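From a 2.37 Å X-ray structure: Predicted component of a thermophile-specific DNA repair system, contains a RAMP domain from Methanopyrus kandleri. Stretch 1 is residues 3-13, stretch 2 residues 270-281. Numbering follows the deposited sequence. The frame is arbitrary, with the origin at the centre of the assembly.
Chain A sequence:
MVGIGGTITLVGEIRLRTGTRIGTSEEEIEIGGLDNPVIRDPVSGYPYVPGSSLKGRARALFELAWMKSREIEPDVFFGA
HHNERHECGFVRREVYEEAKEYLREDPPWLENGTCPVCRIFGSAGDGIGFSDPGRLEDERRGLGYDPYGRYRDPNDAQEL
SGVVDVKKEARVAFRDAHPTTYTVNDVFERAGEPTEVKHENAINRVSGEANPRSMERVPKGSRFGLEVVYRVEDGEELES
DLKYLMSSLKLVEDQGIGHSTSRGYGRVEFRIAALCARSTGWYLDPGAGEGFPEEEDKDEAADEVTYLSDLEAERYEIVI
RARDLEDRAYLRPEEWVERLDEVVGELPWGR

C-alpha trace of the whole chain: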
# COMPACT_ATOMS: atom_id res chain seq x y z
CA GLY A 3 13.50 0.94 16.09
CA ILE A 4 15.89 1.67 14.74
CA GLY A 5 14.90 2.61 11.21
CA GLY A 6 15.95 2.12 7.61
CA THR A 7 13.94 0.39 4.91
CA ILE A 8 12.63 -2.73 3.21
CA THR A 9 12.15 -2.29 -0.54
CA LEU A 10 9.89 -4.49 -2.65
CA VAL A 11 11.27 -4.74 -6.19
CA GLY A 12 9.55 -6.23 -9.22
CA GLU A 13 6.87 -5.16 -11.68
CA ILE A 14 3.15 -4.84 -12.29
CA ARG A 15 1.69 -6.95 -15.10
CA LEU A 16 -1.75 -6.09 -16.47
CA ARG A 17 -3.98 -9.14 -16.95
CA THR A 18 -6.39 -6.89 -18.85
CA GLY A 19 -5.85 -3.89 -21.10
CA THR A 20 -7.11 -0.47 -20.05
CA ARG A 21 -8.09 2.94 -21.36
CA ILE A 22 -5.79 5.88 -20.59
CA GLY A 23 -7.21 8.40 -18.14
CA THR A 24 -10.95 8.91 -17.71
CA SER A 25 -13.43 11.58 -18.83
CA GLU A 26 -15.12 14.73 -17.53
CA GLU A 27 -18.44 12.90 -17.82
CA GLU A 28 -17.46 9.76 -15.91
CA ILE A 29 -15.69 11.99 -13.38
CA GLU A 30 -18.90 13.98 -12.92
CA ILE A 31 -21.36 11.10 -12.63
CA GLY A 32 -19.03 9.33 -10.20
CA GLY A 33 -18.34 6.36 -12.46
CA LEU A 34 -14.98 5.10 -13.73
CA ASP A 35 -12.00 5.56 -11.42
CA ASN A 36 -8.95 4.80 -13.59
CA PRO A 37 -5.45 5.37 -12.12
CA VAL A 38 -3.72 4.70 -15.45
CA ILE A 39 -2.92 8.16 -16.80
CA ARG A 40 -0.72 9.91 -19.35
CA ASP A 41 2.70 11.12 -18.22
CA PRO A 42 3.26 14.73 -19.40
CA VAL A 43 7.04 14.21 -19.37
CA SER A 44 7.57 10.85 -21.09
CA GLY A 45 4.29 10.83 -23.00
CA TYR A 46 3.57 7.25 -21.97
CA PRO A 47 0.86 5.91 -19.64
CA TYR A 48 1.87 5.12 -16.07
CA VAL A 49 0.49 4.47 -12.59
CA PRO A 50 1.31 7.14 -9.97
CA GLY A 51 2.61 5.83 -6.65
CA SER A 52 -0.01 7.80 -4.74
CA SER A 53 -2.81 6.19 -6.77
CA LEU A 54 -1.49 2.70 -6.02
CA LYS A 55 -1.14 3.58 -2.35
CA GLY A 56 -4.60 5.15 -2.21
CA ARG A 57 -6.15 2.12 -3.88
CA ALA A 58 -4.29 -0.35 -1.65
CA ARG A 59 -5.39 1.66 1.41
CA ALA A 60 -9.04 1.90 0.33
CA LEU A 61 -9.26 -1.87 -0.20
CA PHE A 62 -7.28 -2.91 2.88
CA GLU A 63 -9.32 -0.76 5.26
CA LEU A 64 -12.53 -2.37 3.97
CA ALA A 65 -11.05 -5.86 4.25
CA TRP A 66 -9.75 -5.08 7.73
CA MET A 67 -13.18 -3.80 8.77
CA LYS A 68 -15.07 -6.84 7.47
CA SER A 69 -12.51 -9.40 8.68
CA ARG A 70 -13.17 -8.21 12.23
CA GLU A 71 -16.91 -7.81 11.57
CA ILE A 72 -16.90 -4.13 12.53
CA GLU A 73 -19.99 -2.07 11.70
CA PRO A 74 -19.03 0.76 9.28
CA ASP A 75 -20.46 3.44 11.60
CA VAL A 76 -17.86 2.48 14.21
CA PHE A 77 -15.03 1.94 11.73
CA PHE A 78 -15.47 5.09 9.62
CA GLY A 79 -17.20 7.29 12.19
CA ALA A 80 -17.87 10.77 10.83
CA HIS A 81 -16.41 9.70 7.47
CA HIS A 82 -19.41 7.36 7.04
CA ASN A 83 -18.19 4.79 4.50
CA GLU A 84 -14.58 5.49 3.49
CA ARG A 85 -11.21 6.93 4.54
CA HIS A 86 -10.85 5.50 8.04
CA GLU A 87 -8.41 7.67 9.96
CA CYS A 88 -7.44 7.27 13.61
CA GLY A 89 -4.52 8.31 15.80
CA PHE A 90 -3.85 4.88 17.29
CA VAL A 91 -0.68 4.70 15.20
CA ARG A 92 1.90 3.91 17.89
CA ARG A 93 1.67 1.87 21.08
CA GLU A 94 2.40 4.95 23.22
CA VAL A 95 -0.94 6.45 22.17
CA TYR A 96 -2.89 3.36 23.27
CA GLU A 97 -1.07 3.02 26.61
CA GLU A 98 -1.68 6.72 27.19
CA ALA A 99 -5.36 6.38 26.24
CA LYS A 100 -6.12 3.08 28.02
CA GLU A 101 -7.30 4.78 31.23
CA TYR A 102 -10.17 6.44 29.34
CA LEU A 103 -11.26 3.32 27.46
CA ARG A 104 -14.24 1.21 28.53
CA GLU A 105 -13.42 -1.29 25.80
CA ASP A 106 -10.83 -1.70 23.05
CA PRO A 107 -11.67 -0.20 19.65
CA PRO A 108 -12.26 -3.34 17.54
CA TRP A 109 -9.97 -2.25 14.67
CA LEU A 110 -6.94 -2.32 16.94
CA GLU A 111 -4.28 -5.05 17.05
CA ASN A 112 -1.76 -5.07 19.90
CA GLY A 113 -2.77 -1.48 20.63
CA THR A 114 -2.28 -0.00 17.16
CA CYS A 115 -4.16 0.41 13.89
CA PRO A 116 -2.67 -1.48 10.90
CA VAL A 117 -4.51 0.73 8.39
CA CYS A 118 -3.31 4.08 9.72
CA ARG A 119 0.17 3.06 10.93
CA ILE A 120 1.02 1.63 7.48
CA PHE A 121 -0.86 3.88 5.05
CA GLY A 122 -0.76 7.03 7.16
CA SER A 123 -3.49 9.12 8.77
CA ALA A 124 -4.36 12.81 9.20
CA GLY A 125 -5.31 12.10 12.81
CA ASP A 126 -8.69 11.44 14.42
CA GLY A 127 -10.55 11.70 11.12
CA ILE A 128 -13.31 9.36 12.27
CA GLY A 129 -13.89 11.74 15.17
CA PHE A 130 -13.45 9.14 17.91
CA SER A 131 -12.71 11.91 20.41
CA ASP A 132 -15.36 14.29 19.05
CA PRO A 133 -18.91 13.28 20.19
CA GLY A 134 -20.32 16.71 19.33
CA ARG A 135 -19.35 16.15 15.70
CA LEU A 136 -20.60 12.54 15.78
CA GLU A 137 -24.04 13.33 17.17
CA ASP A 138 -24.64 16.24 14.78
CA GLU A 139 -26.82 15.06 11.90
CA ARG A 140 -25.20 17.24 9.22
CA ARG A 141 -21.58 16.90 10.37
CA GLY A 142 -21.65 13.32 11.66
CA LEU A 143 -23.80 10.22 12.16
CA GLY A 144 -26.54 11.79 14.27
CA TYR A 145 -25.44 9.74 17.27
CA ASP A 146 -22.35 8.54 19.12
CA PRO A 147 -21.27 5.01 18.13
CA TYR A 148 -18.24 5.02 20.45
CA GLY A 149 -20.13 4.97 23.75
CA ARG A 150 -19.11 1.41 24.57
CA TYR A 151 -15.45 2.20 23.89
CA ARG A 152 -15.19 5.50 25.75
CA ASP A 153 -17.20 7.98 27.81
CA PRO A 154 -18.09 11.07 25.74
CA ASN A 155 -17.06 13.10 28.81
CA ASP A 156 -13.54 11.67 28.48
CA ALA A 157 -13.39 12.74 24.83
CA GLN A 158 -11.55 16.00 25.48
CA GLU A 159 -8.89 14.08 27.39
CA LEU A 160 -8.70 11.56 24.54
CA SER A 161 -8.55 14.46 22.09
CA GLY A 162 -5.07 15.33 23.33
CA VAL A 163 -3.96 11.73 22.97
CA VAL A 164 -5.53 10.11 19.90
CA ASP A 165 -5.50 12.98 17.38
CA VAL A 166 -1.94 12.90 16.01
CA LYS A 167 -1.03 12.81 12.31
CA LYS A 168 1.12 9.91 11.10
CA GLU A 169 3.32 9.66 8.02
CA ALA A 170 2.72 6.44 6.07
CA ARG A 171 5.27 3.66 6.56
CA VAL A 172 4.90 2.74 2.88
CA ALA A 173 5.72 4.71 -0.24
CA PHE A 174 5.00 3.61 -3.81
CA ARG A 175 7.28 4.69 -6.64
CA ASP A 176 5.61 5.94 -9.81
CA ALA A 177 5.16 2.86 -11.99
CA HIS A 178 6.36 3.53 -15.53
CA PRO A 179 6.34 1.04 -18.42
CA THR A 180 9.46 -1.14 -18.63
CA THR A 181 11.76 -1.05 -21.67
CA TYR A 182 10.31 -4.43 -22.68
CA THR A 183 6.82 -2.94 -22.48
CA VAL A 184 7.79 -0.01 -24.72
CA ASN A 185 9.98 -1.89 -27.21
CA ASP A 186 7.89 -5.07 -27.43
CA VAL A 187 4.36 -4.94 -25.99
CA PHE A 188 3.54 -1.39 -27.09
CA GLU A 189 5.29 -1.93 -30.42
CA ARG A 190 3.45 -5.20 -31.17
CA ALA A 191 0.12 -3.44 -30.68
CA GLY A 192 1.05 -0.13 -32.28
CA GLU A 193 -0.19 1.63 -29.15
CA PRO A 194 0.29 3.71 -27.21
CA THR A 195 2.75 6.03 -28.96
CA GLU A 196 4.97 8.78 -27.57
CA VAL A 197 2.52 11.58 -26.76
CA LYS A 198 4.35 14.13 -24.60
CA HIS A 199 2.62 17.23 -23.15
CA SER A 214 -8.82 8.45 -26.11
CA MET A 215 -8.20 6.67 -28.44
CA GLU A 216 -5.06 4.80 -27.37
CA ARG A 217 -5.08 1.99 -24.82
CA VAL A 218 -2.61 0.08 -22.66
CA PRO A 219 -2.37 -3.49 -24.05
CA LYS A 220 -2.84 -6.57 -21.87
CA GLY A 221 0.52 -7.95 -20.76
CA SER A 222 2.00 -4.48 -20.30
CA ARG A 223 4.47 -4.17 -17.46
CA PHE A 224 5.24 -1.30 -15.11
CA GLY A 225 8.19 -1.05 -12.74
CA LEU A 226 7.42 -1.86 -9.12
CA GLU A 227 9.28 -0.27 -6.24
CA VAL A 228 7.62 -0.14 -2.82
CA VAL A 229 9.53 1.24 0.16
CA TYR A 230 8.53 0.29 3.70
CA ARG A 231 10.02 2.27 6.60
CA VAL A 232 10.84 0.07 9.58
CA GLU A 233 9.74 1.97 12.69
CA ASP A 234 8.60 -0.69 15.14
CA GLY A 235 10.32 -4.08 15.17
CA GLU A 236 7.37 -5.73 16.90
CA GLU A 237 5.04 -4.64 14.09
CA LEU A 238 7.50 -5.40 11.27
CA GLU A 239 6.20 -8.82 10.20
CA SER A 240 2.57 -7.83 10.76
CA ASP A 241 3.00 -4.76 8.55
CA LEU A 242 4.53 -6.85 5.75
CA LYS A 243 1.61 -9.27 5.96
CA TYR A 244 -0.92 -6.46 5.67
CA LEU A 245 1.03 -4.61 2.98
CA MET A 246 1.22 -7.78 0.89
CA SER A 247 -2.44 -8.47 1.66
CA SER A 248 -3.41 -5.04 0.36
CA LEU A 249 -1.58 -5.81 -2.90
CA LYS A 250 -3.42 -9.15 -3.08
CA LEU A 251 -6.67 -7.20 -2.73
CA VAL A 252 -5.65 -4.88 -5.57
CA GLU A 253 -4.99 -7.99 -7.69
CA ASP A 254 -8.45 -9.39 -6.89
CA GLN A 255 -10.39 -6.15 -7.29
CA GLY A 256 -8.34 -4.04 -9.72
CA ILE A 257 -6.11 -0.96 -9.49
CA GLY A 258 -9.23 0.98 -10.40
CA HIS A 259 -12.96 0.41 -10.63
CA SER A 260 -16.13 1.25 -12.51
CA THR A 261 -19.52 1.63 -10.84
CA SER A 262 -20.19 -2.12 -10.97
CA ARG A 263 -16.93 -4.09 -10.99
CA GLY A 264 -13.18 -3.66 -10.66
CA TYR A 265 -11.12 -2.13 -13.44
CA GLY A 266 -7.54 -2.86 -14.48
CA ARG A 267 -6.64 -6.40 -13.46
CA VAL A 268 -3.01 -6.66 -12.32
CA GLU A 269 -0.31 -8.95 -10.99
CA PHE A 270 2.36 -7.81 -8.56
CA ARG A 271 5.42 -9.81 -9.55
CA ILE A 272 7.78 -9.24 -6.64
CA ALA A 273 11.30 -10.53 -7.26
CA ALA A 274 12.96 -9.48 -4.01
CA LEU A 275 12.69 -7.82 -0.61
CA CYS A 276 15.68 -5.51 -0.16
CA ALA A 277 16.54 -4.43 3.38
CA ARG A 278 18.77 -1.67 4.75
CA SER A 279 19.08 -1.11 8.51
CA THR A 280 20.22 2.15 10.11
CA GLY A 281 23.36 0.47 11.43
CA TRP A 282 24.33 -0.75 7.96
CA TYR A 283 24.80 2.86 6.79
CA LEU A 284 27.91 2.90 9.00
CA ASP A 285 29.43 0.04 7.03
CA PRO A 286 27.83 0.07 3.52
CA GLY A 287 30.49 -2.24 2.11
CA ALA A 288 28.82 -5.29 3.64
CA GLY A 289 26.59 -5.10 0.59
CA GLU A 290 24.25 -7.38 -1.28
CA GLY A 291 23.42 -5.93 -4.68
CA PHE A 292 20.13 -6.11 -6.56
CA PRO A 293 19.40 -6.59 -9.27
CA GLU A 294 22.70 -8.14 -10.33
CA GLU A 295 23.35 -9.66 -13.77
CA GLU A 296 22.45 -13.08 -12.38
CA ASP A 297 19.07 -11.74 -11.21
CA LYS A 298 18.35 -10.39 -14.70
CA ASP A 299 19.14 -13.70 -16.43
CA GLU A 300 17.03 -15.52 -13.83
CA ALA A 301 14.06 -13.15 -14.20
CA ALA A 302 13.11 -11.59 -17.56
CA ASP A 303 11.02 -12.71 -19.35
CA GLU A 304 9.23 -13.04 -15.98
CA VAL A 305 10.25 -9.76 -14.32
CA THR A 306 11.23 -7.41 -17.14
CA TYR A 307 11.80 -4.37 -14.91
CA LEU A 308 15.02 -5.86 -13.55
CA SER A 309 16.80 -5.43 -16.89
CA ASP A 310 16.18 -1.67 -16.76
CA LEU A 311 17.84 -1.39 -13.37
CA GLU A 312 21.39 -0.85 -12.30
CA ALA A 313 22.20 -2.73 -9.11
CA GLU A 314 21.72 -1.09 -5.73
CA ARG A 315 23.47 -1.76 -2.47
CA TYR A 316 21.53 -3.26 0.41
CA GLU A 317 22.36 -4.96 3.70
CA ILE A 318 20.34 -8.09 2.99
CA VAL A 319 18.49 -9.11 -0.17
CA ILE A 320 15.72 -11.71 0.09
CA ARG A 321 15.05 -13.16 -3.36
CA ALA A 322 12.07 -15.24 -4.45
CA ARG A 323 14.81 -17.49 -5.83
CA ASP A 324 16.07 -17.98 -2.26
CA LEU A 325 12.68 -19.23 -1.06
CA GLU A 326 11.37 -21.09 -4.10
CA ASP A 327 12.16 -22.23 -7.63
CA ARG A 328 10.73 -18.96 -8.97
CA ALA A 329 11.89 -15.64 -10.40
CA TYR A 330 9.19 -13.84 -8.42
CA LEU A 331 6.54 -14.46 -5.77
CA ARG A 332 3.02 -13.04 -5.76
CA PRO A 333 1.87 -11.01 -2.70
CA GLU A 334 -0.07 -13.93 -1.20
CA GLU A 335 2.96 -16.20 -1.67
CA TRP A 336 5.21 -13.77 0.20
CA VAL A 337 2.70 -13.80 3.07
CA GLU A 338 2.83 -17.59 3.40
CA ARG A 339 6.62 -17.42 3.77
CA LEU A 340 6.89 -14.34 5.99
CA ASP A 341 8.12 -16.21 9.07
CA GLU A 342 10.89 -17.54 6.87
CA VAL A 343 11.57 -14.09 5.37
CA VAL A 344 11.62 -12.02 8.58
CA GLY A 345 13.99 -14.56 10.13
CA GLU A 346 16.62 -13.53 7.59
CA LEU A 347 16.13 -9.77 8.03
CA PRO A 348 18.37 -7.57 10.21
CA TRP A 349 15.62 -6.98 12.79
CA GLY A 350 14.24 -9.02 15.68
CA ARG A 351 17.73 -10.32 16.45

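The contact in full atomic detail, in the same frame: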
# COMPACT_ATOMS: atom_id res chain seq x y z
N GLY A 3 14.14 1.23 17.36
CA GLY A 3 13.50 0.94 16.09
C GLY A 3 14.25 -0.09 15.27
O GLY A 3 13.82 -1.24 15.17
N ILE A 4 15.38 0.31 14.67
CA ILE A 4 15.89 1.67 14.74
C ILE A 4 15.37 2.52 13.58
O ILE A 4 15.07 3.70 13.74
CB ILE A 4 17.43 1.70 14.73
N GLY A 5 15.27 1.90 12.41
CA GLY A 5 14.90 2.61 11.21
C GLY A 5 15.39 1.91 9.96
O GLY A 5 15.61 0.70 9.96
N GLY A 6 15.57 2.68 8.89
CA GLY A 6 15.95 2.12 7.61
C GLY A 6 14.75 1.55 6.87
O GLY A 6 13.61 1.84 7.23
N THR A 7 14.99 0.73 5.86
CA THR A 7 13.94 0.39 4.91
C THR A 7 13.95 -1.05 4.40
O THR A 7 14.98 -1.73 4.38
CB THR A 7 14.01 1.30 3.67
OG1 THR A 7 15.33 1.22 3.10
CG2 THR A 7 13.71 2.74 4.02
N ILE A 8 12.77 -1.51 3.99
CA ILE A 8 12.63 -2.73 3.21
C ILE A 8 11.98 -2.36 1.88
O ILE A 8 10.89 -1.78 1.86
CB ILE A 8 11.76 -3.79 3.90
CG1 ILE A 8 12.41 -4.26 5.21
CG2 ILE A 8 11.54 -4.98 2.97
CD1 ILE A 8 11.49 -5.13 6.04
N THR A 9 12.65 -2.67 0.78
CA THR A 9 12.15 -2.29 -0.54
C THR A 9 11.69 -3.49 -1.36
O THR A 9 12.48 -4.40 -1.65
CB THR A 9 13.21 -1.53 -1.34
OG1 THR A 9 13.60 -0.36 -0.62
CG2 THR A 9 12.67 -1.13 -2.69
N LEU A 10 10.42 -3.48 -1.74
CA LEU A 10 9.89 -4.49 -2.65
C LEU A 10 10.25 -4.09 -4.08
O LEU A 10 9.97 -2.97 -4.50
CB LEU A 10 8.36 -4.63 -2.51
CG LEU A 10 7.71 -5.24 -1.26
CD1 LEU A 10 8.11 -4.53 0.04
CD2 LEU A 10 6.19 -5.25 -1.41
N VAL A 11 10.87 -5.01 -4.81
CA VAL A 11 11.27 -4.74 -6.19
C VAL A 11 10.73 -5.80 -7.14
O VAL A 11 10.89 -7.00 -6.92
CB VAL A 11 12.80 -4.67 -6.33
CG1 VAL A 11 13.19 -4.35 -7.77
CG2 VAL A 11 13.39 -3.65 -5.37
N GLY A 12 10.09 -5.34 -8.21
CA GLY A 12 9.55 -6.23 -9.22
C GLY A 12 8.81 -5.41 -10.26
O GLY A 12 9.24 -4.32 -10.62
N GLU A 13 7.66 -5.91 -10.71
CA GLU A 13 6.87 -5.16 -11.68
C GLU A 13 5.39 -5.51 -11.62
O GLU A 13 4.99 -6.53 -11.05
CB GLU A 13 7.39 -5.41 -13.11
CG GLU A 13 7.20 -6.83 -13.61
CD GLU A 13 7.73 -7.03 -15.03
OE1 GLU A 13 7.46 -8.10 -15.61
OE2 GLU A 13 8.43 -6.13 -15.55
N PHE A 270 1.14 -8.35 -9.13
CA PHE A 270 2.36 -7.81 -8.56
C PHE A 270 3.44 -8.88 -8.51
O PHE A 270 3.45 -9.73 -7.62
CB PHE A 270 2.10 -7.24 -7.16
CG PHE A 270 1.16 -6.07 -7.15
CD1 PHE A 270 -0.19 -6.25 -6.89
CD2 PHE A 270 1.63 -4.79 -7.40
CE1 PHE A 270 -1.06 -5.17 -6.89
CE2 PHE A 270 0.77 -3.71 -7.40
CZ PHE A 270 -0.58 -3.90 -7.14
N ARG A 271 4.36 -8.82 -9.47
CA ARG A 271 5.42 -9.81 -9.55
C ARG A 271 6.62 -9.28 -8.78
O ARG A 271 7.37 -8.44 -9.27
CB ARG A 271 5.79 -10.11 -11.00
CG ARG A 271 4.68 -10.81 -11.77
CD ARG A 271 5.02 -10.98 -13.25
NE ARG A 271 3.99 -11.74 -13.94
CZ ARG A 271 4.22 -12.57 -14.96
NH1 ARG A 271 5.45 -12.74 -15.42
NH2 ARG A 271 3.22 -13.23 -15.52
N ILE A 272 6.79 -9.78 -7.56
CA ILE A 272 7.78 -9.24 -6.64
C ILE A 272 8.99 -10.17 -6.57
O ILE A 272 8.90 -11.28 -6.06
CB ILE A 272 7.19 -9.04 -5.24
CG1 ILE A 272 5.99 -8.10 -5.31
CG2 ILE A 272 8.25 -8.50 -4.29
CD1 ILE A 272 5.16 -8.05 -4.04
N ALA A 273 10.11 -9.70 -7.10
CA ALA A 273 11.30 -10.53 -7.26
C ALA A 273 12.14 -10.59 -5.98
O ALA A 273 12.79 -11.61 -5.72
CB ALA A 273 12.14 -10.02 -8.41
N ALA A 274 12.11 -9.53 -5.19
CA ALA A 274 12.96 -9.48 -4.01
C ALA A 274 12.50 -8.47 -2.96
O ALA A 274 11.87 -7.46 -3.27
CB ALA A 274 14.39 -9.16 -4.42
N LEU A 275 12.81 -8.78 -1.70
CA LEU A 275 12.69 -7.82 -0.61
C LEU A 275 14.09 -7.35 -0.22
O LEU A 275 14.91 -8.14 0.22
CB LEU A 275 11.98 -8.43 0.60
CG LEU A 275 10.45 -8.39 0.68
CD1 LEU A 275 9.79 -8.64 -0.68
CD2 LEU A 275 9.96 -9.40 1.70
N CYS A 276 14.34 -6.05 -0.36
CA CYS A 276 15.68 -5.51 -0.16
C CYS A 276 15.75 -4.62 1.08
O CYS A 276 15.11 -3.57 1.15
CB CYS A 276 16.12 -4.72 -1.39
SG CYS A 276 15.99 -5.65 -2.95
N ALA A 277 16.53 -5.06 2.07
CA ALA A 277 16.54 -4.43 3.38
C ALA A 277 17.82 -3.63 3.66
O ALA A 277 18.92 -4.08 3.34
CB ALA A 277 16.34 -5.47 4.46
N ARG A 278 17.65 -2.46 4.25
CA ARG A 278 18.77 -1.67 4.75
C ARG A 278 18.46 -1.14 6.15
O ARG A 278 17.52 -0.37 6.33
CB ARG A 278 19.11 -0.51 3.81
CG ARG A 278 19.60 -0.97 2.44
CD ARG A 278 19.98 0.19 1.54
NE ARG A 278 18.83 0.93 1.02
CZ ARG A 278 18.84 1.61 -0.12
NH1 ARG A 278 19.94 1.63 -0.87
NH2 ARG A 278 17.76 2.27 -0.52
N SER A 279 19.24 -1.58 7.13
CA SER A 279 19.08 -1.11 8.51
C SER A 279 19.90 0.15 8.74
O SER A 279 20.84 0.43 8.00
CB SER A 279 19.49 -2.20 9.51
OG SER A 279 20.90 -2.27 9.63
N THR A 280 19.53 0.91 9.77
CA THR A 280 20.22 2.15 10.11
C THR A 280 21.70 1.92 10.37
O THR A 280 22.55 2.67 9.89
CB THR A 280 19.58 2.82 11.35
OG1 THR A 280 18.20 3.09 11.11
CG2 THR A 280 20.30 4.13 11.68
N GLY A 281 22.00 0.87 11.13
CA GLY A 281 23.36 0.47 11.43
C GLY A 281 24.22 0.23 10.20
O GLY A 281 25.40 0.60 10.17
O HOH W 1 15.62 -0.90 1.37
O HOH W 2 16.19 3.58 1.18

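What happens where stretch 1 approaches the end of its partner? I4 and G5 lie in a loop beside T280, whose side chain points toward them; T280 OG1 sits 3.3 Å from G5 C, a van der Waals contact. At G6 the backbones close in, and G6 CA lies 3.2 Å from R278 O in a CA-H...O contact. Glycine suits this spot: a CB on G6 would point toward stretch 2 and run into R278 O. G5, too, has backbone angles that call for glycine, since a CB there would jam against the preceding carbonyl and clash with T280 OG1.

How do the strands bond and pack from T7 to L10? They run antiparallel, and the hydrogen-bonded pairs alternate with non-hydrogen-bonded ones. T7 and R278 exchange two bonds, T7 N to R278 O and R278 N to T7 O, both 2.8 Å. Water 2 accepts from R278 NH2 at 2.7 Å from its O and also bonds T7 OG1, 3.2 Å away, bridging two side chains whose direct approach, T7 OG1 to R278 NE, is 4.1 Å. Next, I8 and A277 form a non-hydrogen-bonded pair, and I8 CG1 rests 4.2 Å from A277 CB. T9 N then donates to C276 O at 2.6 Å and C276 N to T9 O at 2.8 Å. Water 1 links T7 OG1 (2.8 Å from the water O) to T9 OG1 (2.9 Å from it) and donates to C276 O, 2.7 Å from its O. L10 with L275, again non-hydrogen-bonded, follows on the same face as I8 and A277, and L10 CG lies 4.0 Å from L275 CD1. L10 CD2 also reaches I272 CD1 at 4.0 Å, extending the apolar patch.

Why does the register slip after V11? A beta bulge inserts one extra residue in stretch 2: V11 pairs with A274, but G12 pairs with I272. V11 N donates to A274 O at 3.1 Å, while V11 O accepts from both A273 N at 2.8 Å and A274 N at 3.3 Å. On the face it shares with T7 and T9, V11 CG2 packs on C276 SG at 4.1 Å. At G12 the chains are tight, with G12 CA 3.1 Å from R271 O; a CB would clash with that oxygen and with I272 CA. Regular pairing then resumes, as E13 N to R271 O and R271 N to E13 O both measure 2.9 Å.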